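Side-chain contacts in protein SeqA (Vibrio cholerae, PDB 3SK7), which blocks re-initiation of chromosome replication by binding pairs of hemimethylated GATC sequences at the newly replicated origin: residues I108-K111 against V112-I116; Q93-E96 against Q97-R101; N22-D25 against R26-I30; L31-L34 against H35-S39. All coordinates share one frame; numbering follows the deposited sequence. Where two conformers were deposited one is given.

Contact 1: I108-K111 against V112-I116; sequences IIEK and VTHSI
Glu110 lays its CG over one face of the His114 ring, in the histidine conformer described here, 3.7 Å from the centroid and shifted toward the rim, a CH-pi contact between residues one helical turn apart. With CG anti to the backbone N (chi1 -179°) and the chain extended beyond it, the carboxylate reaches past the ring, OE2 standing 3.3 Å from His114 CE1; carboxylate and ring planes are 83° apart, nearly perpendicular. The carbonyl O of Glu110 lies against the same face of the ring as CG and takes the His114 backbone N-H. This is the i to i+4 pairing of the last turns of helix 106-114, whose other flank is apolar: Ile108 CG1 meets Val112 CG2 at 4.1 Å, and both side chains rest on Met8 of helix 3-12. Ile109 and Thr113 touch through their CG2 methyls at 4.2 Å. Thr113 OG1, set between its own N and carbonyl carbon (chi1 60°), turns back to the helix backbone, 3.0 Å from Ile109 O and 3.3 Å from Glu110 O. Next to the chain end, Ser115 OG donates to Val112 O over 2.6 Å, while Ser115 N gives Lys111 O a weak bond.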
loop_
_atom_site.group_PDB
_atom_site.type_symbol
_atom_site.label_atom_id
_atom_site.label_comp_id
_atom_site.label_asym_id
_atom_site.label_seq_id
_atom_site.Cartn_x
_atom_site.Cartn_y
_atom_site.Cartn_z
ATOM N N ILE A 108 -9.888 -9.782 5.639
ATOM C CA ILE A 108 -8.451 -9.716 5.405
ATOM C C ILE A 108 -7.972 -8.258 5.428
ATOM O O ILE A 108 -6.862 -7.981 5.858
ATOM C CB ILE A 108 -8.037 -10.383 4.064
ATOM C CG1 ILE A 108 -6.520 -10.499 3.950
ATOM C CG2 ILE A 108 -8.579 -9.612 2.863
ATOM C CD1 ILE A 108 -5.861 -11.259 5.124
ATOM N N ILE A 109 -8.828 -7.327 5.014
ATOM C CA ILE A 109 -8.434 -5.925 5.007
ATOM C C ILE A 109 -8.179 -5.442 6.439
ATOM O O ILE A 109 -7.211 -4.740 6.717
ATOM C CB ILE A 109 -9.502 -5.030 4.334
ATOM C CG1 ILE A 109 -9.675 -5.410 2.869
ATOM C CG2 ILE A 109 -9.103 -3.599 4.466
ATOM C CD1 ILE A 109 -10.682 -4.563 2.137
ATOM N N GLU A 110 -9.059 -5.815 7.354
ATOM C CA GLU A 110 -8.875 -5.480 8.758
ATOM C C GLU A 110 -7.568 -6.061 9.295
ATOM O O GLU A 110 -6.823 -5.361 9.999
ATOM C CB GLU A 110 -10.060 -5.998 9.587
ATOM C CG GLU A 110 -9.958 -5.652 11.087
ATOM C CD GLU A 110 -10.997 -6.339 11.957
ATOM O OE1 GLU A 110 -11.660 -7.282 11.463
ATOM O OE2 GLU A 110 -11.138 -5.936 13.141
ATOM N N LYS A 111 -7.279 -7.325 8.974
ATOM C CA LYS A 111 -6.011 -7.890 9.459
ATOM C C LYS A 111 -4.793 -7.184 8.887
ATOM O O LYS A 111 -3.814 -6.940 9.595
ATOM C CB LYS A 111 -5.936 -9.388 9.188
ATOM C CG LYS A 111 -7.117 -10.148 9.806
ATOM C CD LYS A 111 -7.114 -11.582 9.427
ATOM C CE LYS A 111 -8.379 -12.261 9.932
ATOM N NZ LYS A 111 -8.537 -12.158 11.413
ATOM N N VAL A 112 -4.851 -6.848 7.603
ATOM C CA VAL A 112 -3.714 -6.208 6.958
ATOM C C VAL A 112 -3.492 -4.787 7.509
ATOM O O VAL A 112 -2.359 -4.410 7.849
ATOM C CB VAL A 112 -3.908 -6.171 5.426
ATOM C CG1 VAL A 112 -2.871 -5.296 4.750
ATOM C CG2 VAL A 112 -3.826 -7.566 4.833
ATOM N N THR A 113 -4.560 -4.005 7.618
ATOM C CA THR A 113 -4.410 -2.654 8.133
ATOM C C THR A 113 -4.017 -2.634 9.616
ATOM O O THR A 113 -3.207 -1.793 10.033
ATOM C CB THR A 113 -5.691 -1.806 7.912
ATOM O OG1 THR A 113 -6.810 -2.408 8.569
ATOM C CG2 THR A 113 -5.978 -1.626 6.452
ATOM N N HIS A 114 -4.552 -3.562 10.404
ATOM C CA HIS A 114 -4.143 -3.633 11.811
ATOM C C HIS A 114 -2.669 -3.938 11.989
ATOM O O HIS A 114 -2.096 -3.611 13.027
ATOM C CB HIS A 114 -4.989 -4.665 12.559
ATOM C CG HIS A 114 -6.373 -4.191 12.864
ATOM N ND1 HIS A 114 -7.206 -4.847 13.750
ATOM C CD2 HIS A 114 -7.080 -3.130 12.408
ATOM C CE1 HIS A 114 -8.357 -4.212 13.824
ATOM N NE2 HIS A 114 -8.306 -3.159 13.019
ATOM N N SER A 115 -2.041 -4.522 10.971
ATOM C CA SER A 115 -0.648 -4.940 11.066
ATOM C C SER A 115 0.340 -3.811 10.828
ATOM O O SER A 115 1.544 -3.964 11.094
ATOM C CB SER A 115 -0.358 -6.055 10.067
ATOM O OG SER A 115 -0.203 -5.517 8.757
ATOM N N ILE A 116 -0.156 -2.700 10.312
ATOM C CA ILE A 116 0.673 -1.535 10.038
ATOM C C ILE A 116 0.961 -0.818 11.350
ATOM O O ILE A 116 0.068 -0.542 12.166
ATOM C CB ILE A 116 0.013 -0.563 9.063
ATOM C CG1 ILE A 116 -0.313 -1.270 7.752
ATOM C CG2 ILE A 116 0.928 0.658 8.806
ATOM C CD1 ILE A 116 -1.164 -0.450 6.810
ATOM O OXT ILE A 116 2.124 -0.502 11.606
#

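Contact 2: Q93-E96 against Q97-R101; sequences QMVE and QVMVR
Gln97 folds back along the helix onto Gln93, its CG 3.2 Å from Gln93 O and its amide lying close to that carbonyl. CG is anti to the carbonyl carbon of Gln97 (chi1 -73°), which sends the chain toward the preceding turn, and in the conformer described here two waters then tie the amide to the backbone. The first donates to Gln93 O at 2.9 Å and to Glu96 OE1, and accepts a weak bond from Gln97 NE2; it thus joins three residues. The second donates to Met94 O and, over 3.0 Å, to Gln97 OE1. Both ends of the amide are therefore engaged by water, and the carbonyls of Gln93 and Met94 each accept a water as well as a helix N-H, from Gln97 and Val98 respectively. Val95 O and Glu96 O receive the N-H groups of Met99 and Val100, the latter at 2.8 Å. On the apolar side Val95 and Met99 run parallel off the helix, with CG1 of Val95 3.9 Å from SD of Met99. On the exposed side, Glu96 CG lies 4.0 Å from Val100 CG2. Met99 and Val95 reach helix 106-114 and helix 23-37, while Arg101 at the last turn forms a salt bridge with Glu44. Such a division, water-bridged amide and carboxylate on one flank and valine with methionine on the other, is that of an amphipathic alpha-helix, here helix 88-101 packed within the helical SeqA C-terminal domain.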
loop_
_atom_site.group_PDB
_atom_site.type_symbol
_atom_site.label_atom_id
_atom_site.label_comp_id
_atom_site.label_asym_id
_atom_site.label_seq_id
_atom_site.Cartn_x
_atom_site.Cartn_y
_atom_site.Cartn_z
ATOM N N GLN A 93 -5.805 3.884 6.388
ATOM C CA GLN A 93 -6.920 4.288 5.536
ATOM C C GLN A 93 -6.597 4.178 4.062
ATOM O O GLN A 93 -7.444 3.823 3.252
ATOM C CB GLN A 93 -7.319 5.741 5.849
ATOM C CG GLN A 93 -7.907 5.904 7.234
ATOM C CD GLN A 93 -8.280 7.348 7.563
ATOM O OE1 GLN A 93 -7.737 8.284 6.984
ATOM N NE2 GLN A 93 -9.222 7.527 8.486
ATOM N N MET A 94 -5.370 4.507 3.708
ATOM C CA MET A 94 -4.934 4.421 2.313
ATOM C C MET A 94 -4.941 2.972 1.825
ATOM O O MET A 94 -5.408 2.668 0.716
ATOM C CB MET A 94 -3.539 5.011 2.169
ATOM C CG MET A 94 -3.490 6.499 2.508
ATOM S SD MET A 94 -1.835 7.177 2.764
ATOM C CE MET A 94 -1.248 6.912 1.115
ATOM N N VAL A 95 -4.406 2.080 2.659
ATOM C CA VAL A 95 -4.376 0.669 2.293
ATOM C C VAL A 95 -5.803 0.090 2.200
ATOM O O VAL A 95 -6.115 -0.684 1.300
ATOM C CB VAL A 95 -3.531 -0.143 3.285
ATOM C CG1 VAL A 95 -3.780 -1.629 3.123
ATOM C CG2 VAL A 95 -2.060 0.153 3.109
ATOM N N GLU A 96 -6.659 0.484 3.128
ATOM C CA GLU A 96 -8.035 0.049 3.060
ATOM C C GLU A 96 -8.708 0.491 1.762
ATOM O O GLU A 96 -9.370 -0.304 1.106
ATOM C CB GLU A 96 -8.827 0.602 4.254
ATOM C CG GLU A 96 -10.315 0.292 4.188
ATOM C CD GLU A 96 -11.100 0.898 5.316
ATOM O OE1 GLU A 96 -10.681 1.939 5.896
ATOM O OE2 GLU A 96 -12.166 0.334 5.602
ATOM N N GLN A 97 -8.541 1.761 1.400
ATOM C CA GLN A 97 -9.143 2.284 0.182
ATOM C C GLN A 97 -8.701 1.481 -1.030
ATOM O O GLN A 97 -9.533 1.073 -1.910
ATOM C CB GLN A 97 -8.773 3.757 -0.016
ATOM C CG GLN A 97 -9.493 4.700 0.932
ATOM C CD GLN A 97 -8.878 6.092 1.012
ATOM O OE1 GLN A 97 -8.110 6.514 0.141
ATOM N NE2 GLN A 97 -9.223 6.816 2.073
ATOM N N VAL A 98 -7.400 1.220 -1.103
ATOM C CA VAL A 98 -6.874 0.448 -2.209
ATOM C C VAL A 98 -7.444 -0.983 -2.230
ATOM O O VAL A 98 -7.883 -1.486 -3.282
ATOM C CB VAL A 98 -5.341 0.400 -2.146
ATOM C CG1 VAL A 98 -4.770 -0.619 -3.115
ATOM C CG2 VAL A 98 -4.739 1.783 -2.435
ATOM N N MET A 99 -7.422 -1.643 -1.078
ATOM C CA MET A 99 -7.829 -3.031 -1.021
ATOM C C MET A 99 -9.327 -3.181 -1.262
ATOM O O MET A 99 -9.757 -4.140 -1.891
ATOM C CB MET A 99 -7.447 -3.658 0.320
ATOM C CG MET A 99 -5.963 -3.911 0.461
ATOM S SD MET A 99 -5.496 -4.863 1.919
ATOM C CE MET A 99 -6.090 -6.453 1.435
ATOM N N VAL A 100 -10.126 -2.238 -0.768
ATOM C CA VAL A 100 -11.558 -2.267 -1.044
ATOM C C VAL A 100 -11.816 -2.154 -2.541
ATOM O O VAL A 100 -12.644 -2.916 -3.106
ATOM C CB VAL A 100 -12.288 -1.124 -0.305
ATOM C CG1 VAL A 100 -13.671 -0.940 -0.859
ATOM C CG2 VAL A 100 -12.377 -1.424 1.168
ATOM N N ARG A 101 -11.130 -1.218 -3.193
ATOM C CA ARG A 101 -11.307 -1.039 -4.623
ATOM C C ARG A 101 -10.831 -2.242 -5.445
ATOM O O ARG A 101 -11.418 -2.566 -6.491
ATOM C CB ARG A 101 -10.606 0.213 -5.071
ATOM C CG ARG A 101 -10.785 0.528 -6.500
ATOM C CD ARG A 101 -12.213 0.932 -6.797
ATOM N NE ARG A 101 -12.269 1.530 -8.117
ATOM C CZ ARG A 101 -13.222 2.346 -8.526
ATOM N NH1 ARG A 101 -13.143 2.840 -9.741
ATOM N NH2 ARG A 101 -14.235 2.653 -7.724
HETATM O O HOH W 1 -10.283 4.130 3.916
HETATM O O HOH W 2 -5.719 5.197 -1.011
#

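Contact 3: N22-D25 against R26-I30; sequences NAID and RFMLI
The first turns of helix 23-37 begin at Asn22, at the N-cap position though its side chain makes no capping bond, and Arg26 bends back over this start. Its guanidinium lies flat over the peptide link between Asn22 and Ala23; Asn22 C and Ala23 N lie 3.8 and 3.7 Å from the guanidinium plane, toward its rim. The bend of Arg26 at chi3 (-72°) turns its chain along the helix instead of away from it, and Arg26 NH2 comes 4.2 Å from Ala23 CB. Bonds beyond the two segments help fix the group: NH2 forms a salt bridge with the C-terminal carboxylate of Ile116, and NH1 bonds to Leu20 O. The terminal carboxylate probably offsets much of the arginine's charge. Further round the helix, Ile24 brings CD1 against two side chains, 4.2 Å from Phe27 CD2 and 4.2 Å from Met28 CG. It reaches them because CG1 is anti to the backbone N (chi1 179°), which carries the branch toward the following turn; the isoleucine and the phenylalanine cross at a slant. Along the backbone, the N-H groups of Phe27, Met28 and Leu29 bond to Ala23 O, Ile24 O and Asp25 O at 2.8 to 2.9 Å, whereas the opening bond, Arg26 N to Asn22 O, is longer at 3.3 Å. Phe27 goes on to meet Val95 of helix 88-101, and Leu29 faces helix 15-18. This is the N-terminal end of an alpha-helix, with i to i+3 and i to i+4 apolar contacts on one flank and an arginine clasped to the chain terminus on another.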
loop_
_atom_site.group_PDB
_atom_site.type_symbol
_atom_site.label_atom_id
_atom_site.label_comp_id
_atom_site.label_asym_id
_atom_site.label_seq_id
_atom_site.Cartn_x
_atom_site.Cartn_y
_atom_site.Cartn_z
ATOM N N ASN A 22 9.006 -1.100 11.818
ATOM C CA ASN A 22 8.505 0.228 11.560
ATOM C C ASN A 22 7.339 0.228 10.579
ATOM O O ASN A 22 7.335 -0.494 9.566
ATOM C CB ASN A 22 9.629 1.122 11.042
ATOM C CG ASN A 22 10.786 1.225 12.019
ATOM O OD1 ASN A 22 10.788 2.085 12.890
ATOM N ND2 ASN A 22 11.771 0.365 11.868
ATOM N N ALA A 23 6.373 1.081 10.878
ATOM C CA ALA A 23 5.143 1.158 10.089
ATOM C C ALA A 23 5.382 1.454 8.620
ATOM O O ALA A 23 4.735 0.878 7.752
ATOM C CB ALA A 23 4.213 2.199 10.659
ATOM N N ILE A 24 6.326 2.334 8.339
ATOM C CA ILE A 24 6.552 2.746 6.957
ATOM C C ILE A 24 6.938 1.543 6.075
ATOM O O ILE A 24 6.492 1.418 4.937
ATOM C CB ILE A 24 7.607 3.843 6.842
ATOM C CG1 ILE A 24 7.826 4.233 5.388
ATOM C CG2 ILE A 24 8.928 3.418 7.470
ATOM C CD1 ILE A 24 6.643 4.799 4.742
ATOM N N ASP A 25 7.743 0.639 6.624
ATOM C CA ASP A 25 8.235 -0.478 5.850
ATOM C C ASP A 25 7.164 -1.543 5.690
ATOM O O ASP A 25 7.064 -2.173 4.646
ATOM C CB ASP A 25 9.481 -1.065 6.483
ATOM C CG ASP A 25 10.631 -0.066 6.508
ATOM O OD1 ASP A 25 10.934 0.581 5.460
ATOM O OD2 ASP A 25 11.197 0.081 7.586
ATOM N N ARG A 26 6.317 -1.699 6.710
ATOM C CA ARG A 26 5.233 -2.619 6.608
ATOM C C ARG A 26 4.235 -2.094 5.564
ATOM O O ARG A 26 3.758 -2.848 4.711
ATOM C CB ARG A 26 4.542 -2.758 7.942
ATOM C CG ARG A 26 5.420 -3.423 8.980
ATOM C CD ARG A 26 4.632 -3.954 10.161
ATOM N NE ARG A 26 4.146 -2.884 11.011
ATOM C CZ ARG A 26 4.813 -2.408 12.060
ATOM N NH1 ARG A 26 5.999 -2.889 12.361
ATOM N NH2 ARG A 26 4.311 -1.435 12.806
ATOM N N PHE A 27 3.940 -0.796 5.642
ATOM C CA PHE A 27 3.086 -0.094 4.671
ATOM C C PHE A 27 3.602 -0.338 3.256
ATOM O O PHE A 27 2.861 -0.739 2.356
ATOM C CB PHE A 27 3.075 1.384 5.034
ATOM C CG PHE A 27 2.349 2.290 4.074
ATOM C CD1 PHE A 27 0.980 2.232 3.938
ATOM C CD2 PHE A 27 3.037 3.245 3.368
ATOM C CE1 PHE A 27 0.308 3.124 3.121
ATOM C CE2 PHE A 27 2.364 4.127 2.551
ATOM C CZ PHE A 27 1.005 4.055 2.424
ATOM N N MET A 28 4.884 -0.070 3.052
ATOM C CA MET A 28 5.481 -0.259 1.744
ATOM C C MET A 28 5.439 -1.704 1.224
ATOM O O MET A 28 5.142 -1.935 0.039
ATOM C CB MET A 28 6.916 0.266 1.726
ATOM C CG MET A 28 7.038 1.782 1.794
ATOM S SD MET A 28 6.164 2.576 0.449
ATOM C CE MET A 28 6.989 4.117 0.282
ATOM N N LEU A 29 5.737 -2.668 2.110
ATOM C CA LEU A 29 5.723 -4.054 1.687
ATOM C C LEU A 29 4.298 -4.521 1.371
ATOM O O LEU A 29 4.080 -5.283 0.444
ATOM C CB LEU A 29 6.380 -4.945 2.737
ATOM C CG LEU A 29 6.490 -6.430 2.412
ATOM C CD1 LEU A 29 7.132 -6.654 1.056
ATOM C CD2 LEU A 29 7.275 -7.143 3.495
ATOM N N ILE A 30 3.333 -4.047 2.132
ATOM C CA ILE A 30 1.933 -4.331 1.818
ATOM C C ILE A 30 1.559 -3.819 0.416
ATOM O O ILE A 30 0.975 -4.563 -0.402
ATOM C CB ILE A 30 1.010 -3.708 2.867
ATOM C CG1 ILE A 30 1.017 -4.535 4.149
ATOM C CG2 ILE A 30 -0.436 -3.602 2.360
ATOM C CD1 ILE A 30 0.511 -3.793 5.378
#

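Contact 4: L31-L34 against H35-S39; sequences LSTL and HRIDS
Arg36 starts from a CB placed 3.4 Å from Thr33 O and near Ser32 O as well. CG stands anti to the backbone N (chi1 -180°) and CD continues outward, until the bend at chi3 (62°) brings the guanidinium alongside Thr33. At the tip NH1 lies 3.7 Å from Thr33 CG2 and donates to a water at 3.1 Å, which sits in the plane of the guanidinium, at its edge. That water in turn donates to Thr33 OG1 over 2.7 Å, bridging the charged group to the hydroxyl; OG1 also bonds to Leu29 O one turn earlier. The methyl of Thr33 has a second neighbour, Ile37 CD1 at 3.9 Å, and Ile37 CG1 folds against Thr33 O. On another flank a water donates to Ser32 O and lies at the edge of the His35 ring, in plane, 2.9 Å from ND1, while Ser39 CB covers part of one ring face. The helix ends with Asp38 N bonded to Leu34 O. Asp38 then leaves helical geometry and serves as N-cap of the next helix, its OD1 accepting from Ser41 N and its OD2 in a salt bridge with Lys4. Within the fold, Thr33 and Ile37 lean on helix 3-12, Leu31 and Leu34 pack against Phe42 of helix 39-47, and Ser32 OG, in the conformer described here, bonds to Pro76 O in the loop between strands 73-74 and 81-82.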
loop_
_atom_site.group_PDB
_atom_site.type_symbol
_atom_site.label_atom_id
_atom_site.label_comp_id
_atom_site.label_asym_id
_atom_site.label_seq_id
_atom_site.Cartn_x
_atom_site.Cartn_y
_atom_site.Cartn_z
ATOM N N LEU A 31 1.912 -2.564 0.125
ATOM C CA LEU A 31 1.644 -2.013 -1.201
ATOM C C LEU A 31 2.382 -2.777 -2.310
ATOM O O LEU A 31 1.798 -3.096 -3.349
ATOM C CB LEU A 31 1.982 -0.541 -1.255
ATOM C CG LEU A 31 1.117 0.372 -0.382
ATOM C CD1 LEU A 31 1.765 1.736 -0.263
ATOM C CD2 LEU A 31 -0.277 0.502 -0.932
ATOM N N SER A 32 3.654 -3.082 -2.085
ATOM C CA SER A 32 4.410 -3.835 -3.082
ATOM C C SER A 32 3.743 -5.168 -3.350
ATOM O O SER A 32 3.708 -5.645 -4.497
ATOM C CB SER A 32 5.844 -4.093 -2.612
ATOM O OG SER A 32 6.615 -2.902 -2.525
ATOM N N THR A 33 3.260 -5.790 -2.285
ATOM C CA THR A 33 2.663 -7.116 -2.394
ATOM C C THR A 33 1.332 -7.068 -3.144
ATOM O O THR A 33 1.040 -7.934 -3.968
ATOM C CB THR A 33 2.475 -7.752 -1.025
ATOM O OG1 THR A 33 3.745 -7.914 -0.386
ATOM C CG2 THR A 33 1.822 -9.123 -1.147
ATOM N N LEU A 34 0.527 -6.050 -2.857
ATOM C CA LEU A 34 -0.743 -5.882 -3.558
ATOM C C LEU A 34 -0.502 -5.737 -5.042
ATOM O O LEU A 34 -1.235 -6.310 -5.869
ATOM C CB LEU A 34 -1.506 -4.671 -3.015
ATOM C CG LEU A 34 -2.109 -4.867 -1.624
ATOM C CD1 LEU A 34 -2.528 -3.539 -1.065
ATOM C CD2 LEU A 34 -3.289 -5.793 -1.647
ATOM N N HIS A 35 0.518 -4.962 -5.399
ATOM C CA HIS A 35 0.858 -4.808 -6.805
ATOM C C HIS A 35 1.321 -6.117 -7.444
ATOM O O HIS A 35 0.962 -6.428 -8.580
ATOM C CB HIS A 35 1.926 -3.735 -6.965
ATOM C CG HIS A 35 2.418 -3.555 -8.371
ATOM N ND1 HIS A 35 3.502 -4.226 -8.862
ATOM C CD2 HIS A 35 1.953 -2.767 -9.368
ATOM C CE1 HIS A 35 3.706 -3.855 -10.130
ATOM N NE2 HIS A 35 2.783 -2.975 -10.450
ATOM N N ARG A 36 2.138 -6.867 -6.726
ATOM C CA ARG A 36 2.593 -8.165 -7.191
ATOM C C ARG A 36 1.433 -9.116 -7.454
ATOM O O ARG A 36 1.416 -9.846 -8.467
ATOM C CB ARG A 36 3.535 -8.786 -6.156
ATOM C CG ARG A 36 4.062 -10.140 -6.575
ATOM C CD ARG A 36 5.211 -10.604 -5.693
ATOM N NE ARG A 36 4.833 -10.784 -4.296
ATOM C CZ ARG A 36 4.132 -11.819 -3.826
ATOM N NH1 ARG A 36 3.848 -11.902 -2.525
ATOM N NH2 ARG A 36 3.694 -12.769 -4.654
ATOM N N ILE A 37 0.463 -9.117 -6.539
ATOM C CA ILE A 37 -0.681 -10.018 -6.641
ATOM C C ILE A 37 -1.567 -9.734 -7.844
ATOM O O ILE A 37 -2.060 -10.664 -8.492
ATOM C CB ILE A 37 -1.550 -9.944 -5.340
ATOM C CG1 ILE A 37 -0.818 -10.623 -4.198
ATOM C CG2 ILE A 37 -2.920 -10.567 -5.563
ATOM C CD1 ILE A 37 -1.464 -10.341 -2.876
ATOM N N ASP A 38 -1.811 -8.457 -8.139
ATOM C CA ASP A 38 -2.655 -8.093 -9.275
ATOM C C ASP A 38 -2.314 -6.666 -9.709
ATOM O O ASP A 38 -2.892 -5.700 -9.237
ATOM C CB ASP A 38 -4.139 -8.199 -8.916
ATOM C CG ASP A 38 -5.050 -8.042 -10.115
ATOM O OD1 ASP A 38 -4.633 -7.412 -11.120
ATOM O OD2 ASP A 38 -6.198 -8.538 -10.031
ATOM N N SER A 39 -1.356 -6.542 -10.621
ATOM C CA SER A 39 -0.836 -5.233 -10.970
ATOM C C SER A 39 -1.902 -4.370 -11.643
ATOM O O SER A 39 -1.972 -3.172 -11.392
ATOM C CB SER A 39 0.399 -5.379 -11.842
ATOM O OG SER A 39 0.067 -6.035 -13.040
HETATM O O HOH W 3 5.317 -5.698 -7.160
HETATM O O HOH W 4 5.522 -9.755 -1.138
#

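How the contacts relate
Contacts 3 and 4 are successive parts of one helix, 23-37, with centres about 13 Å apart, and contact 2 on helix 88-101 packs against both: Val95 CG2 lies 3.8 Å from Phe27 CD1, and Met99 CG 3.8 Å from Leu34 CD1. Contact 1, on the following helix, joins contact 2 through Ile109 CD1 and Val100 CG2, 3.7 Å apart. It closes onto contact 3 by packing, Ile116 CG1 standing 3.6 Å from Ile30 CD1, beside the salt bridge of contact 3 (Ile116 OXT to Arg26 NH2, 2.7 Å). Contacts 1 and 4 do not touch, their nearest atoms being about 6 Å apart. All four lie in the helices that build the SeqA C-terminal domain.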